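Putative branched-chain amino acid ABC transporter (Rhodospirillum rubrum ATCC 11170, PDB 3HUT) probably binds branched-chain amino acids as the extracellular ligand-binding receptor of an ABC transporter. Local coordinates at residues S113-R118 / T301-R306; I198-A203 / L221-S226; A228-K233 / V245-A250; G287-A292 / D307-T312. One frame throughout, in Å; residues are numbered along the deposited sequence.

Interaction 1: residues S113-R118 / T301-R306; sequences SPWQFR and TRESLR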
loop_
_atom_site.group_PDB
_atom_site.type_symbol
_atom_site.label_atom_id
_atom_site.label_comp_id
_atom_site.label_asym_id
_atom_site.label_seq_id
_atom_site.Cartn_x
_atom_site.Cartn_y
_atom_site.Cartn_z
ATOM N N SER A 113 -2.241 -10.352 16.774
ATOM C CA SER A 113 -3.460 -10.755 17.466
ATOM C C SER A 113 -4.667 -10.462 16.578
ATOM O O SER A 113 -4.526 -9.892 15.497
ATOM C CB SER A 113 -3.597 -9.982 18.783
ATOM O OG SER A 113 -4.047 -8.658 18.548
ATOM N N PRO A 114 -5.877 -10.849 17.023
ATOM C CA PRO A 114 -7.085 -10.604 16.228
ATOM C C PRO A 114 -7.490 -9.129 16.221
ATOM O O PRO A 114 -8.519 -8.761 15.654
ATOM C CB PRO A 114 -8.140 -11.470 16.923
ATOM C CG PRO A 114 -7.328 -12.540 17.613
ATOM C CD PRO A 114 -6.169 -11.757 18.146
ATOM N N TRP A 115 -6.679 -8.282 16.843
ATOM C CA TRP A 115 -7.010 -6.865 16.920
ATOM C C TRP A 115 -6.306 -5.947 15.930
ATOM O O TRP A 115 -6.615 -4.759 15.874
ATOM C CB TRP A 115 -6.779 -6.366 18.352
ATOM C CG TRP A 115 -7.559 -7.159 19.361
ATOM C CD1 TRP A 115 -7.245 -8.392 19.855
ATOM C CD2 TRP A 115 -8.835 -6.816 19.920
ATOM N NE1 TRP A 115 -8.251 -8.843 20.683
ATOM C CE2 TRP A 115 -9.238 -7.894 20.738
ATOM C CE3 TRP A 115 -9.678 -5.701 19.805
ATOM C CZ2 TRP A 115 -10.453 -7.892 21.442
ATOM C CZ3 TRP A 115 -10.886 -5.697 20.505
ATOM C CH2 TRP A 115 -11.259 -6.788 21.312
ATOM N N GLN A 116 -5.376 -6.489 15.147
ATOM C CA GLN A 116 -4.644 -5.689 14.164
ATOM C C GLN A 116 -5.244 -5.705 12.763
ATOM O O GLN A 116 -5.716 -6.739 12.281
ATOM C CB GLN A 116 -3.186 -6.148 14.067
ATOM C CG GLN A 116 -2.260 -5.563 15.127
ATOM C CD GLN A 116 -2.622 -6.006 16.525
ATOM O OE1 GLN A 116 -2.756 -7.203 16.793
ATOM N NE2 GLN A 116 -2.771 -5.044 17.432
ATOM N N PHE A 117 -5.211 -4.543 12.116
ATOM C CA PHE A 117 -5.723 -4.384 10.758
ATOM C C PHE A 117 -4.786 -3.419 10.038
ATOM O O PHE A 117 -4.138 -2.592 10.674
ATOM C CB PHE A 117 -7.142 -3.805 10.784
ATOM C CG PHE A 117 -8.135 -4.671 11.506
ATOM C CD1 PHE A 117 -8.784 -5.711 10.847
ATOM C CD2 PHE A 117 -8.391 -4.471 12.859
ATOM C CE1 PHE A 117 -9.678 -6.536 11.530
ATOM C CE2 PHE A 117 -9.280 -5.292 13.547
ATOM C CZ PHE A 117 -9.921 -6.324 12.882
ATOM N N ARG A 118 -4.716 -3.536 8.717
ATOM C CA ARG A 118 -3.859 -2.666 7.910
ATOM C C ARG A 118 -4.621 -2.193 6.679
ATOM O O ARG A 118 -5.399 -2.950 6.089
ATOM C CB ARG A 118 -2.593 -3.415 7.472
ATOM C CG ARG A 118 -2.868 -4.790 6.888
ATOM C CD ARG A 118 -1.757 -5.267 5.962
ATOM N NE ARG A 118 -0.467 -5.263 6.627
ATOM C CZ ARG A 118 0.211 -6.349 6.977
ATOM N NH1 ARG A 118 -0.266 -7.557 6.725
ATOM N NH2 ARG A 118 1.367 -6.217 7.597
ATOM N N THR A 301 -18.353 -0.141 21.109
ATOM C CA THR A 301 -17.360 -0.505 22.114
ATOM C C THR A 301 -16.125 -0.985 21.359
ATOM O O THR A 301 -16.176 -1.216 20.149
ATOM C CB THR A 301 -17.829 -1.661 23.020
ATOM O OG1 THR A 301 -18.017 -2.840 22.227
ATOM C CG2 THR A 301 -19.130 -1.305 23.723
ATOM N N ARG A 302 -15.019 -1.138 22.074
ATOM C CA ARG A 302 -13.783 -1.598 21.463
ATOM C C ARG A 302 -14.008 -2.951 20.798
ATOM O O ARG A 302 -13.529 -3.200 19.687
ATOM C CB ARG A 302 -12.688 -1.703 22.530
ATOM C CG ARG A 302 -12.265 -0.348 23.076
ATOM C CD ARG A 302 -11.238 -0.450 24.201
ATOM N NE ARG A 302 -10.819 0.884 24.615
ATOM C CZ ARG A 302 -10.029 1.159 25.652
ATOM N NH1 ARG A 302 -9.543 0.189 26.416
ATOM N NH2 ARG A 302 -9.732 2.423 25.932
ATOM N N GLU A 303 -14.759 -3.812 21.481
ATOM C CA GLU A 303 -15.060 -5.152 20.989
ATOM C C GLU A 303 -15.946 -5.132 19.745
ATOM O O GLU A 303 -15.680 -5.844 18.777
ATOM C CB GLU A 303 -15.754 -5.976 22.081
ATOM C CG GLU A 303 -15.086 -5.915 23.449
ATOM C CD GLU A 303 -15.201 -4.544 24.102
ATOM O OE1 GLU A 303 -16.331 -4.030 24.221
ATOM O OE2 GLU A 303 -14.163 -3.978 24.501
ATOM N N SER A 304 -17.010 -4.335 19.775
ATOM C CA SER A 304 -17.912 -4.266 18.634
ATOM C C SER A 304 -17.225 -3.585 17.455
ATOM O O SER A 304 -17.508 -3.904 16.298
ATOM C CB SER A 304 -19.203 -3.523 18.997
ATOM O OG SER A 304 -18.996 -2.127 19.097
ATOM N N LEU A 305 -16.323 -2.651 17.749
ATOM C CA LEU A 305 -15.602 -1.960 16.691
ATOM C C LEU A 305 -14.617 -2.918 16.026
ATOM O O LEU A 305 -14.382 -2.832 14.822
ATOM C CB LEU A 305 -14.861 -0.736 17.245
ATOM C CG LEU A 305 -14.034 0.072 16.230
ATOM C CD1 LEU A 305 -14.868 0.391 14.992
ATOM C CD2 LEU A 305 -13.545 1.364 16.890
ATOM N N ARG A 306 -14.044 -3.835 16.800
ATOM C CA ARG A 306 -13.105 -4.805 16.228
ATOM C C ARG A 306 -13.851 -5.692 15.226
ATOM O O ARG A 306 -13.330 -5.996 14.152
ATOM C CB ARG A 306 -12.483 -5.682 17.319
ATOM C CG ARG A 306 -11.265 -6.483 16.838
ATOM C CD ARG A 306 -11.304 -7.908 17.359
ATOM N NE ARG A 306 -12.469 -8.633 16.845
ATOM C CZ ARG A 306 -12.485 -9.346 15.719
ATOM N NH1 ARG A 306 -11.393 -9.449 14.969
ATOM N NH2 ARG A 306 -13.604 -9.954 15.339
#

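Interaction 2: residues I198-A203 / L221-S226; sequences IYLAMA and LPVYGS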
loop_
_atom_site.group_PDB
_atom_site.type_symbol
_atom_site.label_atom_id
_atom_site.label_comp_id
_atom_site.label_asym_id
_atom_site.label_seq_id
_atom_site.Cartn_x
_atom_site.Cartn_y
_atom_site.Cartn_z
ATOM N N ILE A 198 9.211 -9.901 -19.692
ATOM C CA ILE A 198 10.032 -9.672 -18.512
ATOM C C ILE A 198 9.218 -9.050 -17.382
ATOM O O ILE A 198 8.426 -8.131 -17.610
ATOM C CB ILE A 198 11.197 -8.706 -18.841
ATOM C CG1 ILE A 198 12.026 -9.267 -19.995
ATOM C CG2 ILE A 198 12.065 -8.486 -17.599
ATOM C CD1 ILE A 198 13.097 -8.317 -20.502
ATOM N N TYR A 199 9.406 -9.566 -16.171
ATOM C CA TYR A 199 8.723 -9.017 -15.009
ATOM C C TYR A 199 9.800 -8.453 -14.094
ATOM O O TYR A 199 10.718 -9.172 -13.701
ATOM C CB TYR A 199 7.938 -10.087 -14.244
ATOM C CG TYR A 199 7.259 -9.506 -13.021
ATOM C CD1 TYR A 199 6.178 -8.631 -13.157
ATOM C CD2 TYR A 199 7.743 -9.762 -11.735
ATOM C CE1 TYR A 199 5.594 -8.017 -12.044
ATOM C CE2 TYR A 199 7.162 -9.151 -10.610
ATOM C CZ TYR A 199 6.090 -8.280 -10.778
ATOM O OH TYR A 199 5.512 -7.659 -9.688
ATOM N N LEU A 200 9.691 -7.170 -13.759
ATOM C CA LEU A 200 10.682 -6.529 -12.903
ATOM C C LEU A 200 10.214 -6.307 -11.468
ATOM O O LEU A 200 9.294 -5.527 -11.221
ATOM C CB LEU A 200 11.093 -5.174 -13.496
ATOM C CG LEU A 200 11.702 -5.187 -14.905
ATOM C CD1 LEU A 200 12.029 -3.760 -15.346
ATOM C CD2 LEU A 200 12.956 -6.060 -14.902
ATOM N N ALA A 201 10.848 -6.994 -10.527
ATOM C CA ALA A 201 10.522 -6.814 -9.123
ATOM C C ALA A 201 11.581 -5.857 -8.607
ATOM O O ALA A 201 12.505 -6.262 -7.895
ATOM C CB ALA A 201 10.602 -8.148 -8.381
HETATM N N MSE A 202 11.475 -4.593 -9.009
HETATM C CA MSE A 202 12.433 -3.593 -8.570
HETATM C C MSE A 202 11.837 -2.188 -8.622
HETATM O O MSE A 202 10.724 -1.986 -9.126
HETATM C CB MSE A 202 13.715 -3.653 -9.412
HETATM C CG MSE A 202 13.603 -3.192 -10.853
HETATM SE SE MSE A 202 15.295 -3.402 -11.816
HETATM C CE MSE A 202 15.062 -5.222 -12.324
ATOM N N ALA A 203 12.584 -1.222 -8.093
ATOM C CA ALA A 203 12.131 0.160 -8.031
ATOM C C ALA A 203 12.568 0.969 -9.245
ATOM O O ALA A 203 13.493 0.590 -9.962
ATOM C CB ALA A 203 12.633 0.814 -6.741
ATOM N N LEU A 221 11.017 -6.920 -26.225
ATOM C CA LEU A 221 10.149 -7.658 -25.320
ATOM C C LEU A 221 9.318 -6.757 -24.417
ATOM O O LEU A 221 9.796 -5.734 -23.931
ATOM C CB LEU A 221 10.974 -8.612 -24.451
ATOM C CG LEU A 221 11.767 -9.685 -25.196
ATOM C CD1 LEU A 221 12.444 -10.604 -24.194
ATOM C CD2 LEU A 221 10.825 -10.480 -26.105
ATOM N N PRO A 222 8.049 -7.126 -24.191
ATOM C CA PRO A 222 7.196 -6.310 -23.324
ATOM C C PRO A 222 7.668 -6.452 -21.876
ATOM O O PRO A 222 8.229 -7.483 -21.495
ATOM C CB PRO A 222 5.801 -6.897 -23.558
ATOM C CG PRO A 222 6.083 -8.331 -23.878
ATOM C CD PRO A 222 7.290 -8.241 -24.791
ATOM N N VAL A 223 7.436 -5.419 -21.075
ATOM C CA VAL A 223 7.863 -5.429 -19.682
ATOM C C VAL A 223 6.737 -5.094 -18.716
ATOM O O VAL A 223 5.973 -4.155 -18.938
ATOM C CB VAL A 223 9.005 -4.416 -19.458
ATOM C CG1 VAL A 223 9.363 -4.343 -17.965
ATOM C CG2 VAL A 223 10.221 -4.816 -20.283
ATOM N N TYR A 224 6.640 -5.883 -17.648
ATOM C CA TYR A 224 5.647 -5.675 -16.595
ATOM C C TYR A 224 6.480 -5.484 -15.337
ATOM O O TYR A 224 7.600 -5.992 -15.256
ATOM C CB TYR A 224 4.758 -6.908 -16.422
ATOM C CG TYR A 224 3.757 -7.135 -17.533
ATOM C CD1 TYR A 224 2.390 -6.975 -17.306
ATOM C CD2 TYR A 224 4.173 -7.532 -18.803
ATOM C CE1 TYR A 224 1.456 -7.212 -18.317
ATOM C CE2 TYR A 224 3.250 -7.772 -19.819
ATOM C CZ TYR A 224 1.893 -7.610 -19.568
ATOM O OH TYR A 224 0.973 -7.860 -20.564
ATOM N N GLY A 225 5.958 -4.764 -14.356
ATOM C CA GLY A 225 6.749 -4.568 -13.159
ATOM C C GLY A 225 5.992 -4.206 -11.901
ATOM O O GLY A 225 4.782 -3.979 -11.914
ATOM N N SER A 226 6.744 -4.151 -10.811
ATOM C CA SER A 226 6.234 -3.827 -9.493
ATOM C C SER A 226 5.674 -2.413 -9.404
ATOM O O SER A 226 6.024 -1.532 -10.198
ATOM C CB SER A 226 7.368 -3.979 -8.472
ATOM O OG SER A 226 7.025 -3.403 -7.221
#

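Interaction 3: residues A228-K233 / V245-A250; sequences ALYSPK and VRLATA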
loop_
_atom_site.group_PDB
_atom_site.type_symbol
_atom_site.label_atom_id
_atom_site.label_comp_id
_atom_site.label_asym_id
_atom_site.label_seq_id
_atom_site.Cartn_x
_atom_site.Cartn_y
_atom_site.Cartn_z
ATOM N N ALA A 228 6.501 -0.512 -7.382
ATOM C CA ALA A 228 7.643 0.302 -6.968
ATOM C C ALA A 228 8.168 1.133 -8.141
ATOM O O ALA A 228 8.985 2.038 -7.959
ATOM C CB ALA A 228 8.759 -0.586 -6.411
ATOM N N LEU A 229 7.703 0.817 -9.345
ATOM C CA LEU A 229 8.112 1.551 -10.540
ATOM C C LEU A 229 7.251 2.791 -10.709
ATOM O O LEU A 229 7.583 3.688 -11.489
ATOM C CB LEU A 229 7.948 0.685 -11.796
ATOM C CG LEU A 229 8.724 -0.632 -11.903
ATOM C CD1 LEU A 229 8.395 -1.319 -13.226
ATOM C CD2 LEU A 229 10.204 -0.352 -11.815
ATOM N N TYR A 230 6.145 2.842 -9.970
ATOM C CA TYR A 230 5.201 3.950 -10.074
ATOM C C TYR A 230 5.672 5.263 -9.472
ATOM O O TYR A 230 5.570 5.487 -8.264
ATOM C CB TYR A 230 3.863 3.563 -9.440
ATOM C CG TYR A 230 2.760 4.563 -9.699
ATOM C CD1 TYR A 230 2.373 4.874 -11.003
ATOM C CD2 TYR A 230 2.083 5.174 -8.647
ATOM C CE1 TYR A 230 1.335 5.764 -11.252
ATOM C CE2 TYR A 230 1.041 6.066 -8.883
ATOM C CZ TYR A 230 0.671 6.356 -10.187
ATOM O OH TYR A 230 -0.370 7.226 -10.430
ATOM N N SER A 231 6.165 6.140 -10.335
ATOM C CA SER A 231 6.650 7.448 -9.932
ATOM C C SER A 231 6.929 8.268 -11.180
ATOM O O SER A 231 7.341 7.732 -12.207
ATOM C CB SER A 231 7.946 7.320 -9.123
ATOM O OG SER A 231 8.571 8.588 -8.955
ATOM N N PRO A 232 6.688 9.581 -11.120
ATOM C CA PRO A 232 6.969 10.367 -12.321
ATOM C C PRO A 232 8.456 10.237 -12.667
ATOM O O PRO A 232 8.845 10.353 -13.829
ATOM C CB PRO A 232 6.561 11.789 -11.913
ATOM C CG PRO A 232 6.689 11.786 -10.418
ATOM C CD PRO A 232 6.171 10.427 -10.031
ATOM N N LYS A 233 9.276 9.960 -11.654
ATOM C CA LYS A 233 10.712 9.806 -11.851
ATOM C C LYS A 233 11.044 8.625 -12.756
ATOM O O LYS A 233 12.069 8.633 -13.431
ATOM C CB LYS A 233 11.428 9.659 -10.502
ATOM C CG LYS A 233 11.303 10.901 -9.624
ATOM C CD LYS A 233 11.971 10.738 -8.264
ATOM C CE LYS A 233 13.493 10.864 -8.332
ATOM N NZ LYS A 233 14.187 9.681 -8.935
ATOM N N VAL A 245 5.855 0.006 -20.668
ATOM C CA VAL A 245 5.978 -0.769 -19.435
ATOM C C VAL A 245 4.621 -0.814 -18.729
ATOM O O VAL A 245 3.903 0.188 -18.664
ATOM C CB VAL A 245 7.042 -0.163 -18.478
ATOM C CG1 VAL A 245 7.052 -0.919 -17.150
ATOM C CG2 VAL A 245 8.425 -0.252 -19.117
ATOM N N ARG A 246 4.265 -1.986 -18.219
ATOM C CA ARG A 246 2.999 -2.156 -17.522
ATOM C C ARG A 246 3.214 -2.427 -16.045
ATOM O O ARG A 246 4.201 -3.046 -15.657
ATOM C CB ARG A 246 2.205 -3.302 -18.144
ATOM C CG ARG A 246 1.550 -2.924 -19.458
ATOM C CD ARG A 246 1.062 -4.142 -20.208
ATOM N NE ARG A 246 0.396 -3.759 -21.446
ATOM C CZ ARG A 246 -0.012 -4.615 -22.373
ATOM N NH1 ARG A 246 0.178 -5.919 -22.208
ATOM N NH2 ARG A 246 -0.611 -4.164 -23.470
ATOM N N LEU A 247 2.283 -1.950 -15.224
ATOM C CA LEU A 247 2.358 -2.157 -13.788
ATOM C C LEU A 247 0.987 -1.918 -13.175
ATOM O O LEU A 247 0.136 -1.249 -13.766
ATOM C CB LEU A 247 3.381 -1.202 -13.145
ATOM C CG LEU A 247 3.174 0.323 -13.178
ATOM C CD1 LEU A 247 1.877 0.718 -12.489
ATOM C CD2 LEU A 247 4.339 0.998 -12.464
ATOM N N ALA A 248 0.776 -2.473 -11.989
ATOM C CA ALA A 248 -0.478 -2.287 -11.279
ATOM C C ALA A 248 -0.158 -1.614 -9.949
ATOM O O ALA A 248 0.899 -1.850 -9.371
ATOM C CB ALA A 248 -1.160 -3.637 -11.037
ATOM N N THR A 249 -1.063 -0.771 -9.474
ATOM C CA THR A 249 -0.863 -0.090 -8.206
ATOM C C THR A 249 -2.210 0.181 -7.546
ATOM O O THR A 249 -3.245 0.177 -8.207
ATOM C CB THR A 249 -0.103 1.242 -8.396
ATOM O OG1 THR A 249 0.279 1.754 -7.113
ATOM C CG2 THR A 249 -0.982 2.269 -9.100
ATOM N N ALA A 250 -2.190 0.404 -6.236
ATOM C CA ALA A 250 -3.409 0.664 -5.480
ATOM C C ALA A 250 -3.919 2.082 -5.734
ATOM O O ALA A 250 -5.009 2.270 -6.261
ATOM C CB ALA A 250 -3.149 0.452 -3.992
#

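Interaction 4: residues G287-A292 / D307-T312; sequences GIMLAA and DALAAT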
loop_
_atom_site.group_PDB
_atom_site.type_symbol
_atom_site.label_atom_id
_atom_site.label_comp_id
_atom_site.label_asym_id
_atom_site.label_seq_id
_atom_site.Cartn_x
_atom_site.Cartn_y
_atom_site.Cartn_z
ATOM N N GLY A 287 -11.075 6.509 6.759
ATOM C CA GLY A 287 -12.392 6.213 6.225
ATOM C C GLY A 287 -12.875 4.818 6.581
ATOM O O GLY A 287 -14.051 4.617 6.887
ATOM N N ILE A 288 -11.977 3.842 6.525
ATOM C CA ILE A 288 -12.334 2.470 6.865
ATOM C C ILE A 288 -12.763 2.407 8.328
ATOM O O ILE A 288 -13.763 1.766 8.669
ATOM C CB ILE A 288 -11.137 1.507 6.631
ATOM C CG1 ILE A 288 -10.893 1.353 5.124
ATOM C CG2 ILE A 288 -11.419 0.138 7.277
ATOM C CD1 ILE A 288 -9.663 0.537 4.756
HETATM N N MSE A 289 -12.001 3.081 9.184
HETATM C CA MSE A 289 -12.294 3.115 10.614
HETATM C C MSE A 289 -13.646 3.774 10.890
HETATM O O MSE A 289 -14.481 3.224 11.610
HETATM C CB MSE A 289 -11.188 3.876 11.352
HETATM C CG MSE A 289 -11.378 3.982 12.859
HETATM SE SE MSE A 289 -11.261 2.276 13.774
HETATM C CE MSE A 289 -9.333 2.161 13.941
ATOM N N LEU A 290 -13.863 4.950 10.309
ATOM C CA LEU A 290 -15.108 5.677 10.508
ATOM C C LEU A 290 -16.328 4.900 10.023
ATOM O O LEU A 290 -17.367 4.894 10.676
ATOM C CB LEU A 290 -15.034 7.043 9.815
ATOM C CG LEU A 290 -14.040 8.030 10.441
ATOM C CD1 LEU A 290 -13.922 9.287 9.580
ATOM C CD2 LEU A 290 -14.506 8.384 11.849
ATOM N N ALA A 291 -16.210 4.243 8.878
ATOM C CA ALA A 291 -17.328 3.464 8.361
ATOM C C ALA A 291 -17.656 2.356 9.364
ATOM O O ALA A 291 -18.822 2.070 9.625
ATOM C CB ALA A 291 -16.978 2.864 7.002
ATOM N N ALA A 292 -16.620 1.743 9.928
ATOM C CA ALA A 292 -16.811 0.673 10.906
ATOM C C ALA A 292 -17.511 1.227 12.152
ATOM O O ALA A 292 -18.415 0.593 12.704
ATOM C CB ALA A 292 -15.463 0.066 11.280
ATOM N N ASP A 307 -15.068 -6.110 15.582
ATOM C CA ASP A 307 -15.870 -6.946 14.688
ATOM C C ASP A 307 -16.231 -6.189 13.415
ATOM O O ASP A 307 -16.112 -6.728 12.313
ATOM C CB ASP A 307 -17.167 -7.414 15.367
ATOM C CG ASP A 307 -16.934 -8.512 16.385
ATOM O OD1 ASP A 307 -16.062 -9.378 16.146
ATOM O OD2 ASP A 307 -17.636 -8.521 17.417
ATOM N N ALA A 308 -16.674 -4.942 13.565
ATOM C CA ALA A 308 -17.056 -4.127 12.412
ATOM C C ALA A 308 -15.873 -3.884 11.477
ATOM O O ALA A 308 -16.024 -3.918 10.252
ATOM C CB ALA A 308 -17.639 -2.795 12.875
ATOM N N LEU A 309 -14.700 -3.623 12.050
ATOM C CA LEU A 309 -13.500 -3.395 11.244
ATOM C C LEU A 309 -13.207 -4.645 10.428
ATOM O O LEU A 309 -12.932 -4.571 9.232
ATOM C CB LEU A 309 -12.295 -3.092 12.137
ATOM C CG LEU A 309 -12.013 -1.632 12.484
ATOM C CD1 LEU A 309 -10.944 -1.573 13.566
ATOM C CD2 LEU A 309 -11.554 -0.884 11.227
ATOM N N ALA A 310 -13.271 -5.793 11.095
ATOM C CA ALA A 310 -13.025 -7.080 10.455
ATOM C C ALA A 310 -14.034 -7.360 9.341
ATOM O O ALA A 310 -13.756 -8.147 8.434
ATOM C CB ALA A 310 -13.080 -8.190 11.492
ATOM N N ALA A 311 -15.199 -6.714 9.414
ATOM C CA ALA A 311 -16.253 -6.899 8.410
ATOM C C ALA A 311 -15.982 -6.167 7.090
ATOM O O ALA A 311 -16.683 -6.383 6.097
ATOM C CB ALA A 311 -17.593 -6.457 8.984
ATOM N N THR A 312 -14.979 -5.297 7.082
ATOM C CA THR A 312 -14.617 -4.547 5.877
ATOM C C THR A 312 -14.455 -5.545 4.736
ATOM O O THR A 312 -13.588 -6.415 4.778
ATOM C CB THR A 312 -13.296 -3.777 6.075
ATOM O OG1 THR A 312 -13.416 -2.916 7.213
ATOM C CG2 THR A 312 -12.981 -2.934 4.844
HETATM O O HOH W 1 -14.835 -0.468 7.303
#

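Interaction 1: residues S113-R118 / T301-R306
At the border of the five-stranded parallel sheet, where 116-118 is one of the two edge strands, R306 of helix 302-310 reaches across to lay its aliphatic chain over the indole of W115. R306 CD stands over one face of the six-membered ring, 3.7 Å from its centroid, in a CH-pi contact, while R306 CG comes within 3.5 Å of W115 CE3. The two side chains cross at about a right angle. R306 CG is anti to the backbone N (chi1 -167°), which starts the chain toward the indole; bends at chi2 and chi3 follow, and the guanidinium ends up turned 80° from the ring instead of stacking on it. From there R306 NH1 donates to P114 O at 3.0 Å, with an N-H...O angle of 158° and the acceptor close to the guanidinium plane. That carbonyl belongs to a type I beta turn, S113 to Q116, which leads into the strand. Within it S113 OG accepts from W115 N, an ST turn, and donates to Q116 OE1 at 2.6 Å. On the other side, the helix begins with a capping box: S304 N donates to T301 OG1 at 3.0 Å and T301 N to S304 OG at 2.9 Å. The indole edge points at this first turn, where R302 O lies 3.7 Å from W115 CZ3, near the ring plane. The guanidinium of R302 leads away, to the carbonyls of V73 and V68. F117 directs its side chain to the helix, its CZ 3.7 Å from R306 O, and continues onto L309 and A310.

Interaction 2: residues I198-A203 / L221-S226
Y224 O takes the backbone N-H of L200 at 2.8 Å, in the plane of the carbonyl, and also receives a CA-H...O contact from Y199 CA at 3.2 Å. One step earlier, I198 O also has two contacts, a hydrogen bond from Y224 N at 2.9 Å and a looser CA-H...O contact from V223 CA. Bonds from I198 N to P222 O and, at 2.9 Å, from S226 N to L200 O complete the parallel ladder between strands 197-201 and 223-225, which are joined through helix 204-216 as a beta-alpha-beta unit. I198, L200 and V223 share the face of the sheet on which that helix packs. There L200 CD1 meets V223 CG1 at 3.8 Å, the two side chains crossing obliquely, and I198 CB lies against V223 CG2. Y199 and Y224 occupy the opposite face. CG of Y199 is anti to the backbone N (chi1 179°), and the end of the ring comes nearer to strand 223-225, with CE1 3.8 Å from G225 CA and CD1 4.0 Å from Y224 CB. Its hydroxyl is hydrogen-bonded to N130 and its ring stacks with F159. An alanine at Y199 would probably leave N130 without this hydroxyl partner and open a gap beside G225 and F159. The Y224 hydroxyl likewise has polar mates, D137 and R246, so both buried phenols are satisfied, whereas M202 O, 4.0 Å from S226 CB, is buried without any partner, which is likely to cost some stability just where the ladder ends.

Interaction 3: residues A228-K233 / V245-A250
L229 and Y230 run past strand 246-249 at a distance set by side chains, with L229 CA 7.6 Å from L247 CA and Y230 CA 7.5 Å from T249 CA. The first segment leaves the end of a 3-10 segment at 228-229 and enters helix 232-238, where S231 is the N-cap and its OG accepts from K233 N at 3.1 Å. Packing alone joins the two segments. L247 carries its CG between the backbone N and the carbonyl carbon (chi1 64°). Its CD2 methyl, placed by a chi2 of 60°, lies against the backbone N and CB of Y230 and CB of L229, 3.6 Å from Y230 N and 3.7 Å from L229 CB. To one side of this methyl, L229 CD1 touches V245 CG1 at 4.2 Å, the two side chains meeting at about a right angle. To the other side lies the phenol of Y230. The CG2 methyl of T249 sits over the centre of one ring face, 4.3 Å from the centroid and 11° off the normal, a CH-pi contact. Outside the two segments, the ring of Y230 meets that of F345 edge-to-face, and its hydroxyl bonds to L253 N, which together probably restrict the rotation of the phenol. The contact packs the link that follows strand 223-225 against the next parallel strand, part of the beta-alpha-beta unit 223-225, 232-238, 246-249 in the alpha/beta lobe of a periplasmic binding protein.

Interaction 4: residues G287-A292 / D307-T312
The end of the L309 side chain lies against M289 and A292 where helices 277-296 and 302-310, successive in the chain, pack together on one lobe of the binding protein. This side chain crosses that of selenomethionine M289 at a slant and that of I288 at about a right angle. M289 starts away from the second helix, but a bend at chi2 (66°) brings its selenium back to 3.9 Å from L309 CD1. The other branch, L309 CD2, lies 4.0 Å from A292 CB and 4.1 Å from I288 CG2. A serine at L309 would probably leave a gap beside the selenium of M289 and free its end to turn. Nearby, small side chains let the backbones approach: A292 CB meets A308 CB at 3.9 Å. I288 and M289 also touch L100 of strand 99-101 in the parallel sheet. T312 stands across from I288, its side chain at about a right angle to it, with OG1 3.6 Å from I288 CG2. L309 O accepts from both T312 N and T312 OG1, the latter at 2.7 Å, while a water donates to I288 O and to T312 OG1, 2.8 Å from each.

In the fold
From the N terminus, residues 113-118 come first, and interaction 1 closes only when the chain returns to 301-306, so its long loop encloses interactions 2 and 3. Those two follow in series on the other side of the chain's centre, each closing a short loop within successive beta-alpha-beta units, through helix 204-216 and helix 232-238. They share one mixed sheet and touch through neighbouring strands 223-225 and 246-249. Interaction 4 closes the short link between helices 277-296 and 302-310; its segments flank 301-306, so it crosses interaction 1, and L305 packs on M289 and A292. Interactions 1 and 4 thus tie late helices to the lobe built around the first sheet, whereas 2 and 3 lie in the other lobe.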